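Local coordinates for protein nidogen-1 (PDB 1GL4) that serves as a sulfated glycoprotein of basement membranes that binds laminin, collagen IV and perlecan and probably takes part in contacts between cells and the extracellular matrix, at residues G157-E160 and L164-S167; G109-W114 and Q153-I158; F28-V33 and N39-V44. All coordinates share one frame; numbering follows the deposited sequence.

Contact 1 (G157-E160 and L164-S167); sequences GIDE and LTIS. With ZN (zinc ion), chain C.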
ATOM      1  N   GLY A 157     -11.515  -0.785  10.475  1.00 16.26           N
ATOM      2  CA  GLY A 157     -12.422  -1.557   9.644  1.00 16.42           C
ATOM      3  C   GLY A 157     -13.050  -0.803   8.487  1.00 16.65           C
ATOM      4  O   GLY A 157     -12.583   0.271   8.093  1.00 16.77           O
ATOM      5  N   ILE A 158     -14.113  -1.381   7.936  1.00 15.00           N
ATOM      6  CA  ILE A 158     -14.837  -0.792   6.813  1.00 14.22           C
ATOM      7  C   ILE A 158     -15.930   0.128   7.353  1.00 15.65           C
ATOM      8  O   ILE A 158     -16.781  -0.306   8.132  1.00 14.34           O
ATOM      9  CB  ILE A 158     -15.486  -1.892   5.953  1.00 16.13           C
ATOM     10  CG1 ILE A 158     -14.415  -2.890   5.496  1.00 16.98           C
ATOM     11  CG2 ILE A 158     -16.169  -1.274   4.735  1.00 16.07           C
ATOM     12  CD1 ILE A 158     -14.971  -4.128   4.831  1.00 18.11           C
ATOM     13  N   ASP A 159     -15.914   1.395   6.943  1.00 15.78           N
ATOM     14  CA  ASP A 159     -16.918   2.329   7.436  1.00 16.17           C
ATOM     15  C   ASP A 159     -18.238   2.285   6.671  1.00 14.97           C
ATOM     16  O   ASP A 159     -18.420   1.472   5.764  1.00 12.73           O
ATOM     17  CB  ASP A 159     -16.371   3.768   7.465  1.00 15.45           C
ATOM     18  CG  ASP A 159     -16.170   4.365   6.078  1.00 18.55           C
ATOM     19  OD1 ASP A 159     -16.768   3.875   5.094  1.00 15.34           O
ATOM     20  OD2 ASP A 159     -15.419   5.357   5.983  1.00 16.82           O
ATOM     21  N   GLU A 160     -19.148   3.175   7.055  1.00 15.58           N
ATOM     22  CA  GLU A 160     -20.480   3.263   6.463  1.00 17.44           C
ATOM     23  C   GLU A 160     -20.512   3.492   4.952  1.00 19.28           C
ATOM     24  O   GLU A 160     -21.547   3.277   4.313  1.00 18.50           O
ATOM     25  CB  GLU A 160     -21.277   4.363   7.177  1.00 18.68           C
ATOM     26  CG  GLU A 160     -20.675   5.759   7.051  1.00 21.36           C
ATOM     27  CD  GLU A 160     -21.095   6.688   8.186  1.00 24.39           C
ATOM     28  OE1 GLU A 160     -20.605   6.495   9.320  1.00 23.16           O
ATOM     29  OE2 GLU A 160     -21.917   7.604   7.948  1.00 24.76           O
ATOM     30  N   LEU A 164     -12.097   1.384   3.644  1.00 17.77           N
ATOM     31  CA  LEU A 164     -11.304   0.811   4.731  1.00 17.43           C
ATOM     32  C   LEU A 164     -10.787   2.095   5.388  1.00 17.90           C
ATOM     33  O   LEU A 164     -10.694   3.130   4.716  1.00 17.28           O
ATOM     34  CB  LEU A 164     -10.132  -0.024   4.200  1.00 17.20           C
ATOM     35  CG  LEU A 164     -10.401  -1.490   3.815  1.00 20.40           C
ATOM     36  CD1 LEU A 164     -10.679  -2.297   5.068  1.00 17.04           C
ATOM     37  CD2 LEU A 164     -11.570  -1.589   2.849  1.00 18.90           C
ATOM     38  N   THR A 165     -10.454   2.049   6.674  1.00 17.03           N
ATOM     39  CA  THR A 165     -10.005   3.256   7.366  1.00 17.46           C
ATOM     40  C   THR A 165      -8.593   3.209   7.944  1.00 16.46           C
ATOM     41  O   THR A 165      -8.119   2.156   8.377  1.00 16.50           O
ATOM     42  CB  THR A 165     -10.980   3.609   8.500  1.00 21.22           C
ATOM     43  OG1 THR A 165     -11.135   2.473   9.363  1.00 22.78           O
ATOM     44  CG2 THR A 165     -12.340   3.998   7.927  1.00 20.62           C
ATOM     45  N   ILE A 166      -7.927   4.364   7.952  1.00 15.45           N
ATOM     46  CA  ILE A 166      -6.568   4.462   8.479  1.00 13.28           C
ATOM     47  C   ILE A 166      -6.216   5.885   8.915  1.00 14.27           C
ATOM     48  O   ILE A 166      -6.298   6.830   8.131  1.00 14.74           O
ATOM     49  CB  ILE A 166      -5.526   3.973   7.432  1.00 14.45           C
ATOM     50  CG1 ILE A 166      -4.108   4.055   8.013  1.00 15.23           C
ATOM     51  CG2 ILE A 166      -5.620   4.815   6.159  1.00 14.65           C
ATOM     52  CD1 ILE A 166      -3.008   3.631   7.034  1.00 13.93           C
ATOM     53  N   SER A 167      -5.839   6.024  10.183  1.00 12.60           N
ATOM     54  CA  SER A 167      -5.444   7.308  10.763  1.00 15.91           C
ATOM     55  C   SER A 167      -3.930   7.256  11.008  1.00 14.33           C
ATOM     56  O   SER A 167      -3.439   6.315  11.633  1.00 15.90           O
ATOM     57  CB  SER A 167      -6.184   7.526  12.085  1.00 17.09           C
ATOM     58  OG  SER A 167      -5.765   8.721  12.717  1.00 25.21           O
TER
HETATM   59 ZN    ZN C1632     -15.940   6.770   4.518  1.00 20.38          ZN

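Contact 2 (G109-W114 and Q153-I158); sequences GGIIGW and QQFSGI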
ATOM      1  N   GLY A 109       3.163   3.499   3.550  1.00 12.02           N
ATOM      2  CA  GLY A 109       2.128   2.908   2.725  1.00 14.09           C
ATOM      3  C   GLY A 109       2.298   1.399   2.682  1.00 14.61           C
ATOM      4  O   GLY A 109       1.347   0.660   2.429  1.00 14.50           O
ATOM      5  N   GLY A 110       3.519   0.944   2.946  1.00 12.88           N
ATOM      6  CA  GLY A 110       3.816  -0.478   2.936  1.00 13.55           C
ATOM      7  C   GLY A 110       2.965  -1.371   3.834  1.00 13.21           C
ATOM      8  O   GLY A 110       2.825  -2.564   3.559  1.00 11.99           O
ATOM      9  N   ILE A 111       2.406  -0.815   4.907  1.00 11.46           N
ATOM     10  CA  ILE A 111       1.564  -1.605   5.807  1.00 11.18           C
ATOM     11  C   ILE A 111       0.311  -2.051   5.051  1.00 11.38           C
ATOM     12  O   ILE A 111      -0.254  -3.109   5.327  1.00 10.48           O
ATOM     13  CB  ILE A 111       1.166  -0.784   7.073  1.00 11.86           C
ATOM     14  CG1 ILE A 111       0.359  -1.651   8.042  1.00 10.05           C
ATOM     15  CG2 ILE A 111       0.367   0.442   6.670  1.00 11.96           C
ATOM     16  CD1 ILE A 111       1.155  -2.784   8.673  1.00 11.67           C
ATOM     17  N   ILE A 112      -0.114  -1.252   4.076  1.00 11.10           N
ATOM     18  CA  ILE A 112      -1.294  -1.597   3.288  1.00 12.07           C
ATOM     19  C   ILE A 112      -0.955  -2.763   2.349  1.00 12.49           C
ATOM     20  O   ILE A 112      -1.814  -3.582   2.023  1.00 11.38           O
ATOM     21  CB  ILE A 112      -1.793  -0.377   2.487  1.00 13.60           C
ATOM     22  CG1 ILE A 112      -2.184   0.738   3.467  1.00 12.99           C
ATOM     23  CG2 ILE A 112      -2.982  -0.763   1.619  1.00 11.81           C
ATOM     24  CD1 ILE A 112      -2.594   2.040   2.817  1.00 12.11           C
ATOM     25  N   GLY A 113       0.306  -2.839   1.931  1.00 12.58           N
ATOM     26  CA  GLY A 113       0.739  -3.933   1.079  1.00 11.34           C
ATOM     27  C   GLY A 113       0.740  -5.217   1.896  1.00 11.74           C
ATOM     28  O   GLY A 113       0.424  -6.296   1.392  1.00 11.61           O
ATOM     29  N   TRP A 114       1.104  -5.097   3.169  1.00 12.23           N
ATOM     30  CA  TRP A 114       1.124  -6.240   4.081  1.00 11.14           C
ATOM     31  C   TRP A 114      -0.310  -6.738   4.273  1.00 11.19           C
ATOM     32  O   TRP A 114      -0.570  -7.941   4.269  1.00 11.81           O
ATOM     33  CB  TRP A 114       1.723  -5.822   5.434  1.00 11.25           C
ATOM     34  CG  TRP A 114       1.586  -6.862   6.517  1.00 11.58           C
ATOM     35  CD1 TRP A 114       2.318  -8.007   6.654  1.00 12.28           C
ATOM     36  CD2 TRP A 114       0.630  -6.865   7.586  1.00 12.76           C
ATOM     37  NE1 TRP A 114       1.877  -8.728   7.743  1.00 13.34           N
ATOM     38  CE2 TRP A 114       0.841  -8.050   8.332  1.00 12.92           C
ATOM     39  CE3 TRP A 114      -0.386  -5.985   7.984  1.00 11.50           C
ATOM     40  CZ2 TRP A 114       0.074  -8.376   9.455  1.00 11.25           C
ATOM     41  CZ3 TRP A 114      -1.154  -6.310   9.108  1.00 11.71           C
ATOM     42  CH2 TRP A 114      -0.918  -7.494   9.828  1.00 11.89           C
ATOM     43  N   GLN A 153      -0.395   4.262  13.712  1.00 15.23           N
ATOM     44  CA  GLN A 153      -1.515   4.163  12.781  1.00 14.87           C
ATOM     45  C   GLN A 153      -2.632   3.301  13.352  1.00 14.57           C
ATOM     46  O   GLN A 153      -2.383   2.221  13.891  1.00 15.43           O
ATOM     47  CB  GLN A 153      -1.045   3.588  11.436  1.00 14.68           C
ATOM     48  CG  GLN A 153      -0.348   4.608  10.520  1.00 11.86           C
ATOM     49  CD  GLN A 153       0.310   3.969   9.296  1.00 13.19           C
ATOM     50  OE1 GLN A 153       0.407   4.586   8.230  1.00 13.17           O
ATOM     51  NE2 GLN A 153       0.780   2.745   9.452  1.00  9.22           N
ATOM     52  N   GLN A 154      -3.861   3.794  13.242  1.00 14.29           N
ATOM     53  CA  GLN A 154      -5.024   3.069  13.734  1.00 14.88           C
ATOM     54  C   GLN A 154      -5.952   2.739  12.573  1.00 14.78           C
ATOM     55  O   GLN A 154      -6.311   3.621  11.786  1.00 12.10           O
ATOM     56  CB  GLN A 154      -5.775   3.908  14.770  1.00 19.46           C
ATOM     57  CG  GLN A 154      -7.037   3.243  15.315  1.00 26.65           C
ATOM     58  CD  GLN A 154      -6.752   1.944  16.056  1.00 30.40           C
ATOM     59  OE1 GLN A 154      -5.854   1.880  16.901  1.00 31.43           O
ATOM     60  NE2 GLN A 154      -7.526   0.905  15.750  1.00 30.78           N
ATOM     61  N   PHE A 155      -6.322   1.465  12.468  1.00 11.68           N
ATOM     62  CA  PHE A 155      -7.211   0.989  11.415  1.00 14.08           C
ATOM     63  C   PHE A 155      -8.530   0.600  12.079  1.00 13.67           C
ATOM     64  O   PHE A 155      -8.544  -0.180  13.038  1.00 13.31           O
ATOM     65  CB  PHE A 155      -6.591  -0.216  10.707  1.00 12.90           C
ATOM     66  CG  PHE A 155      -5.269   0.086  10.040  1.00 15.78           C
ATOM     67  CD1 PHE A 155      -4.122   0.302  10.800  1.00 17.07           C
ATOM     68  CD2 PHE A 155      -5.176   0.156   8.656  1.00 14.04           C
ATOM     69  CE1 PHE A 155      -2.897   0.583  10.188  1.00 15.68           C
ATOM     70  CE2 PHE A 155      -3.958   0.436   8.028  1.00 17.39           C
ATOM     71  CZ  PHE A 155      -2.817   0.650   8.799  1.00 17.57           C
ATOM     72  N   SER A 156      -9.634   1.126  11.560  1.00 13.64           N
ATOM     73  CA  SER A 156     -10.944   0.881  12.159  1.00 15.63           C
ATOM     74  C   SER A 156     -11.976   0.135  11.314  1.00 16.17           C
ATOM     75  O   SER A 156     -13.175   0.399  11.429  1.00 16.16           O
ATOM     76  CB  SER A 156     -11.541   2.221  12.607  1.00 17.77           C
ATOM     77  OG  SER A 156     -10.580   2.992  13.305  1.00 17.40           O
ATOM     78  N   GLY A 157     -11.515  -0.785  10.475  1.00 16.26           N
ATOM     79  CA  GLY A 157     -12.422  -1.557   9.644  1.00 16.42           C
ATOM     80  C   GLY A 157     -13.050  -0.803   8.487  1.00 16.65           C
ATOM     81  O   GLY A 157     -12.583   0.271   8.093  1.00 16.77           O
ATOM     82  N   ILE A 158     -14.113  -1.381   7.936  1.00 15.00           N
ATOM     83  CA  ILE A 158     -14.837  -0.792   6.813  1.00 14.22           C
ATOM     84  C   ILE A 158     -15.930   0.128   7.353  1.00 15.65           C
ATOM     85  O   ILE A 158     -16.781  -0.306   8.132  1.00 14.34           O
ATOM     86  CB  ILE A 158     -15.486  -1.892   5.953  1.00 16.13           C
ATOM     87  CG1 ILE A 158     -14.415  -2.890   5.496  1.00 16.98           C
ATOM     88  CG2 ILE A 158     -16.169  -1.274   4.735  1.00 16.07           C
ATOM     89  CD1 ILE A 158     -14.971  -4.128   4.831  1.00 18.11           C
TER

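Contact 3 (F28-V33 and N39-V44); sequences FCCRCV and NGRQCV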
ATOM      1  N   PHE A  28     -19.683 -16.612  20.810  1.00 30.48           N
ATOM      2  CA  PHE A  28     -19.814 -16.821  19.373  1.00 28.91           C
ATOM      3  C   PHE A  28     -18.663 -16.177  18.603  1.00 27.69           C
ATOM      4  O   PHE A  28     -17.962 -15.310  19.126  1.00 25.28           O
ATOM      5  CB  PHE A  28     -21.128 -16.225  18.873  1.00 30.29           C
ATOM      6  CG  PHE A  28     -21.164 -14.725  18.929  1.00 31.41           C
ATOM      7  CD1 PHE A  28     -21.396 -14.065  20.131  1.00 32.59           C
ATOM      8  CD2 PHE A  28     -20.918 -13.969  17.785  1.00 33.16           C
ATOM      9  CE1 PHE A  28     -21.383 -12.672  20.196  1.00 33.65           C
ATOM     10  CE2 PHE A  28     -20.899 -12.576  17.837  1.00 33.92           C
ATOM     11  CZ  PHE A  28     -21.132 -11.926  19.046  1.00 34.82           C
ATOM     12  N   CYS A  29     -18.488 -16.611  17.356  1.00 26.78           N
ATOM     13  CA  CYS A  29     -17.460 -16.084  16.464  1.00 27.54           C
ATOM     14  C   CYS A  29     -18.050 -15.929  15.060  1.00 27.89           C
ATOM     15  O   CYS A  29     -18.999 -16.631  14.694  1.00 26.74           O
ATOM     16  CB  CYS A  29     -16.247 -17.019  16.395  1.00 28.68           C
ATOM     17  SG  CYS A  29     -15.307 -17.185  17.945  1.00 31.47           S
ATOM     18  N   CYS A  30     -17.478 -15.012  14.283  1.00 27.32           N
ATOM     19  CA  CYS A  30     -17.925 -14.744  12.917  1.00 27.05           C
ATOM     20  C   CYS A  30     -16.927 -15.316  11.911  1.00 27.10           C
ATOM     21  O   CYS A  30     -15.736 -15.446  12.210  1.00 25.43           O
ATOM     22  CB  CYS A  30     -18.034 -13.239  12.671  1.00 27.18           C
ATOM     23  SG  CYS A  30     -19.026 -12.264  13.850  1.00 29.80           S
ATOM     24  N   ARG A  31     -17.411 -15.637  10.715  1.00 24.97           N
ATOM     25  CA  ARG A  31     -16.552 -16.186   9.670  1.00 25.80           C
ATOM     26  C   ARG A  31     -17.088 -15.803   8.289  1.00 24.67           C
ATOM     27  O   ARG A  31     -18.269 -16.000   8.009  1.00 22.83           O
ATOM     28  CB  ARG A  31     -16.490 -17.708   9.792  1.00 28.94           C
ATOM     29  CG  ARG A  31     -15.401 -18.353   8.955  1.00 33.64           C
ATOM     30  CD  ARG A  31     -15.432 -19.864   9.100  1.00 37.87           C
ATOM     31  NE  ARG A  31     -14.309 -20.503   8.422  1.00 41.59           N
ATOM     32  CZ  ARG A  31     -14.179 -21.819   8.276  1.00 43.52           C
ATOM     33  NH1 ARG A  31     -15.106 -22.637   8.756  1.00 45.32           N
ATOM     34  NH2 ARG A  31     -13.118 -22.318   7.656  1.00 44.50           N
ATOM     35  N   CYS A  32     -16.223 -15.253   7.434  1.00 22.56           N
ATOM     36  CA  CYS A  32     -16.638 -14.853   6.090  1.00 21.67           C
ATOM     37  C   CYS A  32     -17.083 -16.068   5.281  1.00 21.36           C
ATOM     38  O   CYS A  32     -16.487 -17.145   5.378  1.00 18.27           O
ATOM     39  CB  CYS A  32     -15.496 -14.146   5.342  1.00 23.22           C
ATOM     40  SG  CYS A  32     -14.819 -12.659   6.161  1.00 21.72           S
ATOM     41  N   VAL A  33     -18.125 -15.886   4.477  1.00 21.38           N
ATOM     42  CA  VAL A  33     -18.644 -16.965   3.642  1.00 23.84           C
ATOM     43  C   VAL A  33     -17.756 -17.167   2.415  1.00 23.71           C
ATOM     44  O   VAL A  33     -16.891 -16.339   2.121  1.00 23.32           O
ATOM     45  CB  VAL A  33     -20.094 -16.671   3.178  1.00 24.26           C
ATOM     46  CG1 VAL A  33     -20.127 -15.437   2.295  1.00 21.96           C
ATOM     47  CG2 VAL A  33     -20.657 -17.874   2.433  1.00 27.82           C
ATOM     48  N   ASN A  39     -11.946 -11.481   8.546  1.00 16.72           N
ATOM     49  CA  ASN A  39     -12.011 -12.159   9.840  1.00 18.72           C
ATOM     50  C   ASN A  39     -13.422 -12.363  10.394  1.00 19.07           C
ATOM     51  O   ASN A  39     -13.589 -12.570  11.594  1.00 21.32           O
ATOM     52  CB  ASN A  39     -11.178 -11.389  10.866  1.00 18.18           C
ATOM     53  CG  ASN A  39     -11.814 -10.070  11.259  1.00 20.71           C
ATOM     54  OD1 ASN A  39     -12.764  -9.606  10.620  1.00 20.53           O
ATOM     55  ND2 ASN A  39     -11.287  -9.450  12.309  1.00 18.64           N
ATOM     56  N   GLY A  40     -14.436 -12.305   9.537  1.00 20.07           N
ATOM     57  CA  GLY A  40     -15.795 -12.500  10.020  1.00 19.03           C
ATOM     58  C   GLY A  40     -16.505 -11.205  10.370  1.00 19.93           C
ATOM     59  O   GLY A  40     -17.666 -11.011  10.002  1.00 19.69           O
ATOM     60  N   ARG A  41     -15.817 -10.322  11.093  1.00 19.82           N
ATOM     61  CA  ARG A  41     -16.385  -9.032  11.472  1.00 20.13           C
ATOM     62  C   ARG A  41     -16.319  -8.084  10.279  1.00 20.07           C
ATOM     63  O   ARG A  41     -17.144  -7.180  10.139  1.00 20.10           O
ATOM     64  CB  ARG A  41     -15.611  -8.430  12.651  1.00 24.53           C
ATOM     65  CG  ARG A  41     -15.910  -9.068  14.005  1.00 26.28           C
ATOM     66  CD  ARG A  41     -14.967  -8.537  15.077  1.00 29.70           C
ATOM     67  NE  ARG A  41     -14.980  -7.078  15.138  1.00 33.11           N
ATOM     68  CZ  ARG A  41     -15.952  -6.354  15.682  1.00 34.74           C
ATOM     69  NH1 ARG A  41     -17.005  -6.950  16.229  1.00 34.87           N
ATOM     70  NH2 ARG A  41     -15.876  -5.029  15.667  1.00 34.34           N
ATOM     71  N   GLN A  42     -15.324  -8.308   9.424  1.00 18.38           N
ATOM     72  CA  GLN A  42     -15.105  -7.502   8.224  1.00 18.39           C
ATOM     73  C   GLN A  42     -14.764  -8.472   7.087  1.00 17.92           C
ATOM     74  O   GLN A  42     -13.880  -9.327   7.239  1.00 16.73           O
ATOM     75  CB  GLN A  42     -13.929  -6.534   8.435  1.00 18.39           C
ATOM     76  CG  GLN A  42     -13.962  -5.702   9.724  1.00 17.77           C
ATOM     77  CD  GLN A  42     -14.966  -4.567   9.689  1.00 16.97           C
ATOM     78  OE1 GLN A  42     -15.315  -4.067   8.624  1.00 19.72           O
ATOM     79  NE2 GLN A  42     -15.417  -4.136  10.863  1.00 18.47           N
ATOM     80  N   CYS A  43     -15.460  -8.348   5.959  1.00 17.41           N
ATOM     81  CA  CYS A  43     -15.225  -9.228   4.812  1.00 16.60           C
ATOM     82  C   CYS A  43     -15.304  -8.459   3.493  1.00 17.50           C
ATOM     83  O   CYS A  43     -16.076  -7.512   3.376  1.00 18.56           O
ATOM     84  CB  CYS A  43     -16.265 -10.359   4.779  1.00 18.18           C
ATOM     85  SG  CYS A  43     -16.396 -11.379   6.287  1.00 19.13           S
ATOM     86  N   VAL A  44     -14.496  -8.865   2.511  1.00 16.05           N
ATOM     87  CA  VAL A  44     -14.508  -8.245   1.183  1.00 15.61           C
ATOM     88  C   VAL A  44     -14.481  -9.355   0.129  1.00 16.29           C
ATOM     89  O   VAL A  44     -13.917 -10.427   0.358  1.00 14.19           O
ATOM     90  CB  VAL A  44     -13.294  -7.301   0.961  1.00 16.71           C
ATOM     91  CG1 VAL A  44     -13.349  -6.139   1.942  1.00 19.46           C
ATOM     92  CG2 VAL A  44     -11.987  -8.068   1.118  1.00 17.85           C
TER

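Contact 1 (G157-E160 and L164-S167)
Thr165 reaches back to Gly157 at the mouth of a beta-hairpin in the nidogen G2 beta-barrel. Strand 149-156 leads into the turn and strand 164-171 leaves it. Ile158 and Leu164 form a single backbone bridge between the arms, with their CA atoms 4.4 Å apart. The Thr165 side chain carries most of the polar contact. Its CB lies 3.7 Å from Gly157 O. From there OG1 sits between the backbone N and the carbonyl carbon (chi1 54°) and donates to Gly157 O at 2.9 Å. The donor is tilted 21° from the carbonyl plane. OG1 also accepts from Ser156 N, so one hydroxyl ties down the chain at two points. Thr165 N adds a weak bond to Gly157 O. The other branch, CG2, turns to the carboxylate of Asp159 and meets OD2 at 3.9 Å. With a valine here, Gly157 O would probably lose its hydroxyl donor and Ser156 N the acceptor that OG1 gives it. Ile158 CG1 and Leu164 CD1 touch at 3.8 Å, the two side chains lying side by side. The turn itself is a metal site that includes His161 and His163. Asp159 divides its carboxylate: OD1 accepts from His163 N, while OD2 binds the zinc ion at 2.1 Å, next to His161 ND1.

Contact 2 (G109-W114 and Q153-I158)
Ile111 has CG1 anti to its own N (chi1 -177°), which leaves CG2 between the backbone N and the carbonyl carbon, facing Phe155. The ring of Phe155 comes to meet it because its CG stands beside the backbone N, anti to the carbonyl carbon (chi1 -61°). The contact lies inside the G2 barrel, whose fold is related to that of green fluorescent protein. It joins helix 107-115, which runs through the interior, to wall strand 149-156. Ile111 CG2 meets the ring at its edge, close to the ring plane, 3.8 Å from Phe155 CZ. CG1 of the same isoleucine is 4.0 Å from that CZ, so both branches close on one carbon. The two side chains run alongside each other, pointing opposite ways. Gln153, two residues earlier on the strand, also points inward, and the end of its extended chain touches Ile111 CG2. The backbones stay well apart: the nearest CA atoms, of Ile111 and Gln153, are 9.6 Å from each other. The two segments meet through side chains, and all three touching residues are buried. Around it, Phe155 stacks on Phe134 of strand 133-142, and Ile111 also touches Phe134, Arg136 and Ile231. Three residues on along the helix, Trp114 stacks on Tyr192. The carbonyl O of Ile111 lies at the edge of the Trp114 ring, in the ring plane.

Contact 3 (F28-V33 and N39-V44)
The disulfide between Cys32 and Cys43 is the last of the three that define an EGF-like domain. Here it ties the end of strand 28-32 to the start of strand 43-45. Cys32 SG and Cys43 SG are 2.0 Å apart, and the bridge is twisted close to a right angle (chi3 -93°). Cys32 SG also packs against the backbone of the turn, 3.4 Å from Gly40 N. Two residues earlier on the strand, Cys30 CB rests on Gly40 C at 3.4 Å; its own sulfur bonds to Cys15, and that of Cys29 to Cys236. Gly40 CA comes within 3.6 Å of Arg31 N. A side chain at Gly40 would run into Cys30 O, so this close approach depends on the glycine. The turn is shaped by Asn39 in an Asx motif. Its OD1 accepts from Gln42 N at 3.1 Å, almost in line with the C=O bond (171°), and weakly from Arg41 N. Two side chains then leave for the barrel: Arg41 NH2 forms a salt bridge with Glu133, and Gln42 OE1 accepts from Ile158 N. Strand 28-32 pairs with strand 19-23 and strand 43-45 with strand 36-38, while Gln42 and Val44 pack on Phe127 of helix 126-130.

Overall arrangement
Contact 2 lies in the core, its centre about 5 Å from that of the chain. Contact 1 is partly buried, about 14 Å out, and contact 3 is the outermost at about 22 Å. Contacts 1 and 2 share Gly157 and Ile158 and use the neighbouring strands 149-156 and 164-171. They also touch directly, where Ile166 CD1 packs on Phe155 CZ at 3.5 Å. Contact 3 belongs to the EGF-like domain and meets this pair through Ile158, whose CD1 is 3.9 Å from Val44 CG1. The chemistry follows the place: mainly apolar side chains, with one glutamine, inside the barrel, a hydroxyl and a metal at the hairpin turn, and a covalent bridge in the small EGF-like domain.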